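Local structure of nucleoside-diphosphate-sugar epimerase (Pseudomonas aeruginosa, 2X4G) at residues Val14-Leu19 with Met228-Gly233; His28-Ile33 with Leu40-Arg45; Arg61-Leu66 with Glu72-Gly77; Glu97-Ala102 with Lys159-Glu164; Pro108-Cys113 with Leu174-Gly179. The protein probably works as an NAD-dependent enzyme of the epimerase/dehydratase family, although its actual reaction and substrate remain uncertain. All coordinates share one frame; numbering follows the deposited sequence.

Interaction 1 of 5, residues Val14-Leu19 with Met228-Gly233; sequences VKYAVL and MALERG
The phenol ring of Tyr16 meets Glu231 at its edge, where OE2 lies near the ring plane, while methyl CD2 of Leu230 approaches obliquely. One face is partly overlaid by Val14 from its own segment, with CG1 3.2 Å above the plane and offset toward the rim. The ring plane and the Glu231 carboxylate stand 77° apart. The two are joined by a hydrogen bond in which Tyr16 OH donates to Glu231 OE2 at 2.8 Å. It uses the anti side of that oxygen and comes in 29° out of the carboxylate plane. Glu231 reaches it through a chain extended beyond CG, which carries the carboxylate to the hydroxyl. Deeper in, Leu230 and the tyrosine run past each other head to tail, and Leu230 CD2 lies 3.7 Å from Tyr16 CD2. A tyrosine suits this place because its ring packs on Leu230 between strand and helix while its hydroxyl reaches the more polar margin and finds a carboxylate there. His38 adds an edge-to-face ring contact. The hydrocarbon part of the contact is buried, whereas Glu231 lies at its partly exposed border. This is the layered packing of a Rossmann fold: the central parallel strand 15-19 sends Tyr16 against the flanking helix 219-232, and Tyr16 and Val18 also meet Ile33 of helix 24-35.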
# COMPACT_ATOMS: atom_id res chain seq x y z
N VAL A 14 -1.35 43.67 19.28
CA VAL A 14 -0.44 42.58 18.92
C VAL A 14 -0.90 41.87 17.63
O VAL A 14 -2.08 41.70 17.39
CB VAL A 14 -0.25 41.61 20.10
CG1 VAL A 14 0.63 40.46 19.73
CG2 VAL A 14 0.38 42.34 21.26
N LYS A 15 0.05 41.49 16.78
CA LYS A 15 -0.25 40.89 15.47
C LYS A 15 0.36 39.49 15.42
O LYS A 15 1.59 39.33 15.55
CB LYS A 15 0.35 41.77 14.37
CG LYS A 15 -0.49 41.94 13.12
CD LYS A 15 0.24 42.84 12.11
CE LYS A 15 -0.66 43.93 11.56
NZ LYS A 15 -0.07 44.63 10.38
N TYR A 16 -0.48 38.46 15.26
CA TYR A 16 0.01 37.09 15.13
C TYR A 16 -0.45 36.50 13.81
O TYR A 16 -1.57 36.75 13.37
CB TYR A 16 -0.47 36.19 16.27
CG TYR A 16 0.02 36.58 17.66
CD1 TYR A 16 -0.87 36.94 18.65
CD2 TYR A 16 1.37 36.56 17.99
CE1 TYR A 16 -0.46 37.27 19.91
CE2 TYR A 16 1.80 36.90 19.26
CZ TYR A 16 0.86 37.26 20.21
OH TYR A 16 1.21 37.61 21.48
N ALA A 17 0.43 35.72 13.18
CA ALA A 17 0.16 35.11 11.87
C ALA A 17 0.00 33.61 12.01
O ALA A 17 0.52 33.02 12.94
CB ALA A 17 1.29 35.42 10.90
N VAL A 18 -0.71 33.00 11.06
CA VAL A 18 -0.89 31.55 10.99
C VAL A 18 -0.66 31.08 9.56
O VAL A 18 -1.29 31.60 8.65
CB VAL A 18 -2.34 31.15 11.35
CG1 VAL A 18 -2.47 29.64 11.44
CG2 VAL A 18 -2.78 31.80 12.65
N LEU A 19 0.24 30.12 9.36
CA LEU A 19 0.34 29.42 8.08
C LEU A 19 -0.44 28.14 8.21
O LEU A 19 -0.34 27.48 9.24
CB LEU A 19 1.78 29.05 7.73
CG LEU A 19 2.60 30.27 7.31
CD1 LEU A 19 3.11 31.01 8.56
CD2 LEU A 19 3.73 29.90 6.37
N MET A 228 -1.51 29.85 23.35
CA MET A 228 -0.93 29.95 24.67
C MET A 228 0.53 29.53 24.69
O MET A 228 1.33 30.10 25.41
CB MET A 228 -1.72 29.12 25.68
CG MET A 228 -3.03 29.76 26.14
SD MET A 228 -3.73 28.82 27.50
CE MET A 228 -5.41 28.63 26.90
N ALA A 229 0.88 28.49 23.94
CA ALA A 229 2.28 28.09 23.83
C ALA A 229 3.06 29.21 23.19
O ALA A 229 4.15 29.51 23.64
CB ALA A 229 2.43 26.83 22.98
N LEU A 230 2.48 29.82 22.16
CA LEU A 230 3.15 30.84 21.36
C LEU A 230 3.48 32.02 22.25
O LEU A 230 4.62 32.49 22.24
CB LEU A 230 2.29 31.29 20.17
CG LEU A 230 2.79 32.42 19.25
CD1 LEU A 230 3.92 31.96 18.37
CD2 LEU A 230 1.67 32.93 18.37
N GLU A 231 2.51 32.48 23.04
CA GLU A 231 2.71 33.63 23.91
C GLU A 231 3.55 33.29 25.13
O GLU A 231 4.28 34.15 25.59
CB GLU A 231 1.38 34.23 24.37
CG GLU A 231 0.54 34.85 23.26
CD GLU A 231 -0.57 35.76 23.78
OE1 GLU A 231 -1.61 35.24 24.25
OE2 GLU A 231 -0.41 37.00 23.70
N ARG A 232 3.47 32.06 25.63
CA ARG A 232 3.97 31.73 26.99
C ARG A 232 5.00 30.63 27.12
O ARG A 232 5.63 30.52 28.15
CB ARG A 232 2.82 31.36 27.92
CG ARG A 232 1.89 32.51 28.21
CD ARG A 232 0.71 32.09 29.07
NE ARG A 232 -0.42 32.99 28.86
CZ ARG A 232 -1.68 32.74 29.23
NH1 ARG A 232 -2.01 31.60 29.84
NH2 ARG A 232 -2.63 33.64 29.00
N GLY A 233 5.18 29.79 26.11
CA GLY A 233 6.16 28.71 26.20
C GLY A 233 7.60 29.17 26.33
O GLY A 233 7.96 30.26 25.87

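Interaction 2 of 5, residues His28-Ile33 with Leu40-Arg45; sequences HAARAI and LVLIHR
Leu40 grips helix 24-35 with both of its methyl groups. CD1 lies 3.8 Å from Ile33 CD1 and also touches the Ile33 CG2 branch, the two side chains crossing at about a right angle. The other methyl, CD2, rests 4.0 Å from Ala30 CB and is close to the carbonyl oxygen of Ala30 as well. With CG anti to the backbone nitrogen (chi1 172°), the fork of the leucine is set between these two residues, one helical turn apart. Alanine suits position 30 because its single methyl lets the strand come near, while the branched isoleucine fills the volume beside the leucine and also reaches Val18 of the neighbouring strand. Beyond this buried cluster the contact thins. Leu42 adds one touch, CD2 to Ala30 CB at 4.1 Å, and then the strand draws away from the helix. At its far end His44 is partly exposed and Arg45 exposed, and polar groups take over: His44 ND1 donates a hydrogen bond of 2.9 Å to Arg45 O. On the outer side of the helix Arg31 points away from the strand and bonds to the hydroxyl of Tyr55. Helix and strand run nearly antiparallel, at 159°, as two elements of one beta-alpha-beta unit. Because the groups that meet are almost entirely aliphatic, the contact depends on shape and on exclusion of water and not on directional bonds.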
# COMPACT_ATOMS: atom_id res chain seq x y z
N HIS A 28 -8.62 26.92 13.83
CA HIS A 28 -8.92 27.12 15.26
C HIS A 28 -7.80 27.94 15.95
O HIS A 28 -8.08 28.68 16.89
CB HIS A 28 -9.14 25.77 15.97
CG HIS A 28 -10.45 25.12 15.65
ND1 HIS A 28 -11.64 25.47 16.28
CD2 HIS A 28 -10.76 24.09 14.82
CE1 HIS A 28 -12.62 24.71 15.81
NE2 HIS A 28 -12.11 23.87 14.93
N ALA A 29 -6.56 27.87 15.50
CA ALA A 29 -5.56 28.82 16.02
C ALA A 29 -6.00 30.23 15.61
O ALA A 29 -6.05 31.12 16.45
CB ALA A 29 -4.19 28.53 15.50
N ALA A 30 -6.34 30.40 14.34
CA ALA A 30 -6.75 31.70 13.82
C ALA A 30 -7.88 32.29 14.67
O ALA A 30 -7.79 33.42 15.15
CB ALA A 30 -7.17 31.57 12.38
N ARG A 31 -8.93 31.50 14.86
CA ARG A 31 -10.04 31.88 15.73
C ARG A 31 -9.65 32.29 17.14
O ARG A 31 -10.23 33.19 17.72
CB ARG A 31 -10.97 30.70 15.87
CG ARG A 31 -11.76 30.37 14.66
CD ARG A 31 -12.58 29.13 14.94
NE ARG A 31 -13.80 29.25 14.20
CZ ARG A 31 -15.01 29.44 14.70
NH1 ARG A 31 -15.23 29.45 15.98
NH2 ARG A 31 -16.01 29.58 13.86
N ALA A 32 -8.70 31.57 17.72
CA ALA A 32 -8.26 31.84 19.07
C ALA A 32 -7.56 33.19 19.13
O ALA A 32 -7.69 33.90 20.12
CB ALA A 32 -7.32 30.72 19.56
N ILE A 33 -6.82 33.52 18.07
CA ILE A 33 -6.14 34.81 17.95
C ILE A 33 -7.17 35.90 17.82
O ILE A 33 -7.02 36.95 18.39
CB ILE A 33 -5.23 34.84 16.71
CG1 ILE A 33 -4.04 33.87 16.86
CG2 ILE A 33 -4.69 36.23 16.47
CD1 ILE A 33 -3.33 33.52 15.52
N LEU A 40 -5.05 39.54 13.39
CA LEU A 40 -4.78 38.24 12.81
C LEU A 40 -4.24 38.41 11.42
O LEU A 40 -4.84 39.11 10.59
CB LEU A 40 -6.06 37.44 12.75
CG LEU A 40 -6.04 36.12 12.00
CD1 LEU A 40 -4.99 35.17 12.58
CD2 LEU A 40 -7.47 35.55 12.06
N VAL A 41 -3.10 37.78 11.16
CA VAL A 41 -2.58 37.67 9.81
C VAL A 41 -2.63 36.20 9.38
O VAL A 41 -2.31 35.31 10.17
CB VAL A 41 -1.14 38.23 9.71
CG1 VAL A 41 -0.55 37.95 8.33
CG2 VAL A 41 -1.13 39.73 10.02
N LEU A 42 -3.06 35.96 8.15
CA LEU A 42 -3.09 34.62 7.57
C LEU A 42 -2.15 34.58 6.37
O LEU A 42 -2.37 35.27 5.36
CB LEU A 42 -4.50 34.26 7.10
CG LEU A 42 -5.61 34.34 8.14
CD1 LEU A 42 -6.93 33.89 7.53
CD2 LEU A 42 -5.22 33.50 9.35
N ILE A 43 -1.09 33.78 6.48
CA ILE A 43 -0.17 33.58 5.38
C ILE A 43 -0.62 32.33 4.64
O ILE A 43 -0.62 31.26 5.20
CB ILE A 43 1.28 33.44 5.88
CG1 ILE A 43 1.73 34.70 6.65
CG2 ILE A 43 2.24 33.20 4.71
CD1 ILE A 43 3.01 34.51 7.42
N HIS A 44 -1.03 32.49 3.38
CA HIS A 44 -1.57 31.38 2.60
C HIS A 44 -0.98 31.26 1.21
O HIS A 44 -0.48 32.23 0.63
CB HIS A 44 -3.06 31.56 2.42
CG HIS A 44 -3.43 32.76 1.60
ND1 HIS A 44 -3.67 32.69 0.25
CD2 HIS A 44 -3.65 34.04 1.96
CE1 HIS A 44 -3.99 33.89 -0.20
NE2 HIS A 44 -4.00 34.72 0.82
N ARG A 45 -1.06 30.06 0.65
CA ARG A 45 -0.60 29.90 -0.72
C ARG A 45 -1.70 30.39 -1.68
O ARG A 45 -2.87 30.44 -1.32
CB ARG A 45 -0.11 28.48 -0.97
CG ARG A 45 -1.12 27.40 -0.94
CD ARG A 45 -0.39 26.04 -0.92
NE ARG A 45 -0.01 25.66 0.45
CZ ARG A 45 0.68 24.56 0.78
NH1 ARG A 45 1.11 23.71 -0.16
NH2 ARG A 45 0.94 24.31 2.07

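Interaction 3 of 5, residues Arg61-Leu66 with Glu72-Gly77; sequences RVAEML and ERALRG
Atom NH2 of Arg61 holds two backbone carbonyls at once, donating to Arg76 O at 2.7 Å and to Ala74 O at 2.9 Å. Both oxygens lie at the edge of the guanidinium, in its plane. The Arg76 carbonyl is met in its own plane, whereas the donor stands above the plane of the Ala74 carbonyl. Arg61 reaches this far because its chain is extended from CG to NE. The guanidinium of Arg76 lies flat over one face of the Arg61 guanidinium, centres 4.0 Å apart and planes at 16°. A salt bridge from Arg61 NH1 to Glu59 probably offsets part of the like charge. The second guanidinium is held in place by Arg76 NH1 donating to Arg73 O at 2.7 Å, from the face opposite to that used by Arg76 N. At the root of the contact small groups meet, Arg61 CB and Ala74 CB at 3.8 Å, with Ala63 CB also near the latter methyl; alanine leaves room for the arginine stem to pass. The arginine thus supplies donors to carbonyls at and just beyond the C-terminal end of a helix. Strand 59-62, helix 68-74 and strand 80-83 follow one another here, the link that in a Rossmann fold carries the chain from the edge of one half of the sheet to the other half.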
# COMPACT_ATOMS: atom_id res chain seq x y z
N ARG A 61 -1.88 37.57 3.53
CA ARG A 61 -0.62 37.77 2.82
C ARG A 61 -0.33 36.53 2.00
O ARG A 61 -0.34 35.43 2.54
CB ARG A 61 0.48 38.05 3.82
CG ARG A 61 0.15 39.23 4.73
CD ARG A 61 1.23 39.49 5.76
NE ARG A 61 1.01 40.77 6.43
CZ ARG A 61 1.81 41.26 7.36
NH1 ARG A 61 1.52 42.43 7.90
NH2 ARG A 61 2.89 40.60 7.76
N VAL A 62 -0.10 36.70 0.70
CA VAL A 62 0.10 35.56 -0.20
C VAL A 62 1.57 35.15 -0.18
O VAL A 62 2.45 35.99 -0.19
CB VAL A 62 -0.34 35.85 -1.64
CG1 VAL A 62 -0.29 34.58 -2.47
CG2 VAL A 62 -1.74 36.39 -1.66
N ALA A 63 1.82 33.85 -0.12
CA ALA A 63 3.17 33.35 -0.16
C ALA A 63 3.17 31.87 -0.48
O ALA A 63 2.55 31.09 0.24
CB ALA A 63 3.86 33.60 1.16
N GLU A 64 3.84 31.49 -1.56
CA GLU A 64 4.13 30.07 -1.80
C GLU A 64 5.25 29.68 -0.85
O GLU A 64 6.16 30.45 -0.58
CB GLU A 64 4.51 29.81 -3.27
CG GLU A 64 3.33 29.89 -4.24
CD GLU A 64 3.73 30.31 -5.67
OE1 GLU A 64 3.35 31.43 -6.10
OE2 GLU A 64 4.43 29.52 -6.35
N MET A 65 5.19 28.47 -0.33
CA MET A 65 6.06 28.08 0.77
C MET A 65 7.48 27.72 0.36
O MET A 65 8.25 27.24 1.19
CB MET A 65 5.45 26.91 1.50
CG MET A 65 4.09 27.23 2.09
SD MET A 65 4.00 26.56 3.75
CE MET A 65 4.07 24.77 3.45
N LEU A 66 7.81 27.93 -0.92
CA LEU A 66 9.16 27.70 -1.42
C LEU A 66 9.69 28.96 -2.08
O LEU A 66 10.52 28.89 -2.98
CB LEU A 66 9.17 26.52 -2.41
CG LEU A 66 8.64 25.19 -1.86
CD1 LEU A 66 8.61 24.10 -2.94
CD2 LEU A 66 9.44 24.71 -0.63
N GLU A 72 9.37 36.08 3.65
CA GLU A 72 9.98 37.21 4.34
C GLU A 72 9.06 38.39 4.38
O GLU A 72 8.95 39.07 5.39
CB GLU A 72 11.23 37.68 3.60
CG GLU A 72 12.53 37.08 4.04
CD GLU A 72 13.72 37.88 3.49
OE1 GLU A 72 13.88 39.04 3.93
OE2 GLU A 72 14.47 37.37 2.63
N ARG A 73 8.45 38.67 3.25
CA ARG A 73 7.55 39.80 3.13
C ARG A 73 6.27 39.51 3.94
O ARG A 73 5.81 40.37 4.69
CB ARG A 73 7.23 40.08 1.66
CG ARG A 73 6.34 41.32 1.41
CD ARG A 73 5.50 41.14 0.13
NE ARG A 73 6.36 41.13 -1.05
CZ ARG A 73 6.02 40.67 -2.26
NH1 ARG A 73 4.81 40.14 -2.49
NH2 ARG A 73 6.90 40.74 -3.26
N ALA A 74 5.73 38.31 3.82
CA ALA A 74 4.54 37.94 4.58
C ALA A 74 4.79 37.86 6.09
O ALA A 74 3.86 38.00 6.88
CB ALA A 74 3.97 36.63 4.08
N LEU A 75 6.04 37.65 6.50
CA LEU A 75 6.40 37.59 7.91
C LEU A 75 6.86 38.93 8.51
O LEU A 75 7.31 38.99 9.66
CB LEU A 75 7.49 36.54 8.12
CG LEU A 75 7.12 35.10 7.78
CD1 LEU A 75 8.37 34.27 7.76
CD2 LEU A 75 6.10 34.50 8.76
N ARG A 76 6.74 40.02 7.75
CA ARG A 76 7.11 41.34 8.24
C ARG A 76 6.15 41.79 9.37
O ARG A 76 4.94 41.53 9.31
CB ARG A 76 7.09 42.37 7.09
CG ARG A 76 5.68 42.83 6.68
CD ARG A 76 5.65 43.53 5.32
NE ARG A 76 4.29 43.93 4.93
CZ ARG A 76 3.42 43.17 4.28
NH1 ARG A 76 3.71 41.93 3.87
NH2 ARG A 76 2.22 43.65 4.00
N GLY A 77 6.72 42.44 10.39
CA GLY A 77 5.95 43.21 11.36
C GLY A 77 4.95 42.42 12.17
O GLY A 77 3.85 42.89 12.46

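Interaction 4 of 5, residues Glu97-Ala102 with Lys159-Glu164; sequences EEVASA and KWALDE
Ala161 and Leu162 carry the touch of segment 159-164 on Val99 and Ala102. Lys159, at the start, turns away from the other helix. It is the lysine of a Tyr-x-x-x-Lys sequence, the signature of the short-chain dehydrogenase/reductase family, and its side chain lies on the loop at Ser126. Trp160 also faces elsewhere, against Leu148 and Pro149. Ala161 then points toward the opposite helix, its CB 4.2 Å from Val99 CG1. Having no more than a methyl, it allows the backbones to approach, with the two CA atoms of Ala161 and Val99 7.4 Å apart. The valine offers this branch because CG1 is anti to its backbone nitrogen (chi1 178°). Leu162 follows and supplies the bulk: CD1 lies 4.1 Å from Ala102 CB, and CD2 rests 3.9 Å from Ala102 O, so one methyl meets the side chain and the other the backbone. Asp163 leaves the interface and forms salt bridges with Arg167 and Arg238. Glu164 lies back over its own helix, CG 3.4 Å above the Trp160 ring plane and offset toward its rim. Facing them, segment 97-102 is the weakly bonded first part of its helix, where Ser101 OG donates to Glu97 O at 2.7 Å. The contact is small and partly buried, and Cys158 widens it by touching both Val99 and Ala102. Helices 98-116 and 154-171 thus lie side by side; Leu162 continues the seam onto Leu103 and Thr106, and toward the sheet Asp163 packs on strand 176-185.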
# COMPACT_ATOMS: atom_id res chain seq x y z
N GLU A 97 10.92 9.41 -0.24
CA GLU A 97 10.86 10.85 -0.48
C GLU A 97 9.99 11.62 0.55
O GLU A 97 9.90 12.84 0.48
CB GLU A 97 10.41 11.11 -1.94
CG GLU A 97 10.28 12.60 -2.43
CD GLU A 97 11.61 13.36 -2.60
OE1 GLU A 97 12.50 12.90 -3.36
OE2 GLU A 97 11.74 14.45 -2.00
N GLU A 98 9.38 10.92 1.52
CA GLU A 98 8.47 11.60 2.49
C GLU A 98 9.21 12.46 3.54
O GLU A 98 8.78 13.57 3.83
CB GLU A 98 7.50 10.60 3.18
CG GLU A 98 6.62 9.74 2.22
CD GLU A 98 5.56 10.53 1.41
OE1 GLU A 98 4.55 11.01 1.99
OE2 GLU A 98 5.71 10.63 0.17
N VAL A 99 10.32 11.96 4.10
CA VAL A 99 11.12 12.73 5.08
C VAL A 99 11.81 13.95 4.46
O VAL A 99 11.71 15.05 5.00
CB VAL A 99 12.22 11.87 5.73
CG1 VAL A 99 13.06 12.70 6.69
CG2 VAL A 99 11.60 10.68 6.44
N ALA A 100 12.52 13.72 3.36
CA ALA A 100 13.27 14.77 2.64
C ALA A 100 12.45 16.00 2.25
O ALA A 100 12.95 17.13 2.30
CB ALA A 100 13.90 14.17 1.39
N SER A 101 11.20 15.76 1.84
CA SER A 101 10.30 16.80 1.34
C SER A 101 9.46 17.42 2.43
O SER A 101 8.88 18.49 2.23
CB SER A 101 9.37 16.24 0.27
OG SER A 101 8.58 15.20 0.81
N ALA A 102 9.35 16.74 3.58
CA ALA A 102 8.77 17.34 4.78
C ALA A 102 9.72 18.44 5.26
O ALA A 102 9.31 19.59 5.48
CB ALA A 102 8.57 16.28 5.86
N LYS A 159 8.11 12.43 11.45
CA LYS A 159 7.70 13.19 12.63
C LYS A 159 8.85 13.42 13.62
O LYS A 159 8.90 14.46 14.26
CB LYS A 159 6.48 12.53 13.30
CG LYS A 159 5.13 13.18 12.91
CD LYS A 159 4.92 13.35 11.39
CE LYS A 159 3.76 14.31 11.07
NZ LYS A 159 3.90 15.62 11.80
N TRP A 160 9.77 12.48 13.72
CA TRP A 160 10.96 12.68 14.56
C TRP A 160 11.85 13.75 13.98
O TRP A 160 12.40 14.56 14.71
CB TRP A 160 11.75 11.37 14.69
CG TRP A 160 13.14 11.57 15.22
CD1 TRP A 160 13.50 11.62 16.53
CD2 TRP A 160 14.34 11.75 14.46
NE1 TRP A 160 14.86 11.82 16.63
CE2 TRP A 160 15.39 11.91 15.38
CE3 TRP A 160 14.62 11.79 13.09
CZ2 TRP A 160 16.72 12.09 14.97
CZ3 TRP A 160 15.93 11.99 12.69
CH2 TRP A 160 16.97 12.13 13.62
N ALA A 161 12.02 13.75 12.66
CA ALA A 161 12.90 14.72 12.00
C ALA A 161 12.42 16.16 12.19
O ALA A 161 13.17 17.02 12.63
CB ALA A 161 13.02 14.40 10.52
N LEU A 162 11.15 16.41 11.87
CA LEU A 162 10.56 17.74 12.02
C LEU A 162 10.69 18.24 13.46
O LEU A 162 10.91 19.43 13.71
CB LEU A 162 9.10 17.71 11.58
CG LEU A 162 8.85 17.45 10.07
CD1 LEU A 162 7.40 17.02 9.74
CD2 LEU A 162 9.26 18.69 9.25
N ASP A 163 10.56 17.32 14.41
CA ASP A 163 10.77 17.66 15.81
C ASP A 163 12.23 18.06 16.08
O ASP A 163 12.49 19.11 16.66
CB ASP A 163 10.37 16.50 16.72
CG ASP A 163 10.21 16.94 18.16
OD1 ASP A 163 11.17 16.75 18.96
OD2 ASP A 163 9.14 17.48 18.51
N GLU A 164 13.17 17.22 15.65
CA GLU A 164 14.60 17.54 15.74
C GLU A 164 14.97 18.84 15.08
O GLU A 164 15.79 19.59 15.60
CB GLU A 164 15.45 16.44 15.09
CG GLU A 164 15.92 15.37 16.08
CD GLU A 164 17.02 15.86 17.03
OE1 GLU A 164 17.22 15.18 18.07
OE2 GLU A 164 17.67 16.90 16.75

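Interaction 5 of 5, residues Pro108-Cys113 with Leu174-Gly179; sequences PFYAAC and LPVVIG
Leu174 and Val176 stand before and after an inverse gamma turn centred on Pro175, and both reach the side chain of Tyr110. The tight turn, with only a weak bond from Val176 N to Leu174 O, brings two apolar side chains to the same helix just where the strand begins. Leu174 CD2 sits 4.0 Å from Tyr110 CD1 and 3.9 Å from the carbonyl oxygen Tyr110 O, thus lying against ring and helix backbone together. Farther out along the ring, Val176 CG2 approaches Tyr110 CE1 to 3.9 Å. Both methyls come in obliquely. Tyr110 has CG anti to its carbonyl carbon (chi1 -70°), a torsion that carries the ring end toward the strand although its root points aside. Phe109 of the same helix places CD2 4.0 Å above one ring face. A long flat side chain suits this place because it reaches both the sheet, at Tyr123 of strand 121-124, and the adjacent helix 154-171, at Gln165, Ala166 and Gln169. Branched Leu174 and Val176 present only hydrocarbon to the ring. Helix 98-116 resting on the beginnings of parallel strands, sealed by aliphatic and aromatic side chains, is the usual alpha/beta packing of the second half of a Rossmann fold.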
# COMPACT_ATOMS: atom_id res chain seq x y z
N PRO A 108 12.71 26.48 4.34
CA PRO A 108 12.64 27.87 3.92
C PRO A 108 11.89 28.76 4.91
O PRO A 108 12.23 29.94 5.07
CB PRO A 108 11.87 27.80 2.58
CG PRO A 108 12.05 26.42 2.11
CD PRO A 108 12.08 25.58 3.36
N PHE A 109 10.89 28.20 5.58
CA PHE A 109 10.09 28.96 6.52
C PHE A 109 10.97 29.47 7.64
O PHE A 109 10.91 30.65 7.99
CB PHE A 109 8.96 28.08 7.07
CG PHE A 109 8.31 28.63 8.30
CD1 PHE A 109 7.37 29.65 8.21
CD2 PHE A 109 8.64 28.14 9.55
CE1 PHE A 109 6.79 30.17 9.33
CE2 PHE A 109 8.06 28.65 10.67
CZ PHE A 109 7.13 29.67 10.56
N TYR A 110 11.79 28.59 8.18
CA TYR A 110 12.73 28.95 9.23
C TYR A 110 13.73 29.98 8.71
O TYR A 110 14.02 30.99 9.38
CB TYR A 110 13.46 27.72 9.74
CG TYR A 110 12.60 26.77 10.53
CD1 TYR A 110 11.95 27.19 11.68
CD2 TYR A 110 12.44 25.46 10.15
CE1 TYR A 110 11.16 26.32 12.42
CE2 TYR A 110 11.65 24.58 10.88
CZ TYR A 110 11.02 25.02 12.02
OH TYR A 110 10.26 24.15 12.75
N ALA A 111 14.24 29.72 7.51
CA ALA A 111 15.05 30.71 6.82
C ALA A 111 14.36 32.09 6.86
O ALA A 111 14.96 33.04 7.35
CB ALA A 111 15.30 30.29 5.37
N ALA A 112 13.11 32.17 6.40
CA ALA A 112 12.41 33.47 6.30
C ALA A 112 12.14 34.10 7.65
O ALA A 112 12.11 35.32 7.74
CB ALA A 112 11.13 33.33 5.52
N CYS A 113 11.94 33.29 8.69
CA CYS A 113 11.71 33.79 10.04
C CYS A 113 12.94 34.52 10.57
O CYS A 113 12.80 35.50 11.29
CB CYS A 113 11.37 32.65 11.01
SG CYS A 113 9.68 31.98 10.92
N LEU A 174 17.03 30.68 17.27
CA LEU A 174 15.75 31.06 16.68
C LEU A 174 14.69 30.91 17.79
O LEU A 174 14.80 30.00 18.60
CB LEU A 174 15.45 30.20 15.44
CG LEU A 174 14.65 30.89 14.32
CD1 LEU A 174 15.33 32.19 13.84
CD2 LEU A 174 14.42 29.94 13.14
N PRO A 175 13.67 31.79 17.85
CA PRO A 175 12.73 31.70 18.96
C PRO A 175 11.59 30.70 18.73
O PRO A 175 10.43 31.08 18.64
CB PRO A 175 12.19 33.13 19.08
CG PRO A 175 12.33 33.71 17.74
CD PRO A 175 13.45 32.99 17.03
N VAL A 176 11.93 29.41 18.67
CA VAL A 176 10.96 28.38 18.29
C VAL A 176 10.44 27.69 19.52
O VAL A 176 11.23 27.23 20.34
CB VAL A 176 11.56 27.30 17.37
CG1 VAL A 176 10.66 26.07 17.36
CG2 VAL A 176 11.75 27.83 15.98
N VAL A 177 9.12 27.62 19.64
CA VAL A 177 8.46 26.83 20.66
C VAL A 177 7.75 25.69 19.92
O VAL A 177 7.29 25.87 18.80
CB VAL A 177 7.45 27.68 21.46
CG1 VAL A 177 6.68 26.81 22.48
CG2 VAL A 177 8.16 28.88 22.16
N ILE A 178 7.66 24.51 20.55
CA ILE A 178 6.97 23.38 19.92
C ILE A 178 5.71 22.98 20.68
O ILE A 178 5.76 22.64 21.87
CB ILE A 178 7.89 22.18 19.81
CG1 ILE A 178 9.16 22.58 19.08
CG2 ILE A 178 7.20 21.05 19.07
CD1 ILE A 178 10.22 21.51 19.16
N GLY A 179 4.57 23.03 19.98
CA GLY A 179 3.26 22.64 20.52
C GLY A 179 2.80 21.37 19.85
O GLY A 179 2.77 21.28 18.64

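Interactions 2 and 3 follow one another along the chain, whereas 4 and 5 alternate their segments; all of them fall within the long span between 14-19 and 228-233 that interaction 1 brings together. Interactions 1, 2, 3 and 5 reach the same central sheet, with centres 10 to 16 Å apart. Strands 15-19, 39-44 and 59-62 lie side by side in that order and tie interactions 1, 2 and 3 together, while Leu75 joins interaction 3 to the helix of interaction 5. Interactions 4 and 5 share helix 98-116, centres about 15 Å apart. Interaction 4 lies about 23 Å from interaction 1. Together they trace the layered, probably nucleotide-binding Rossmann domain.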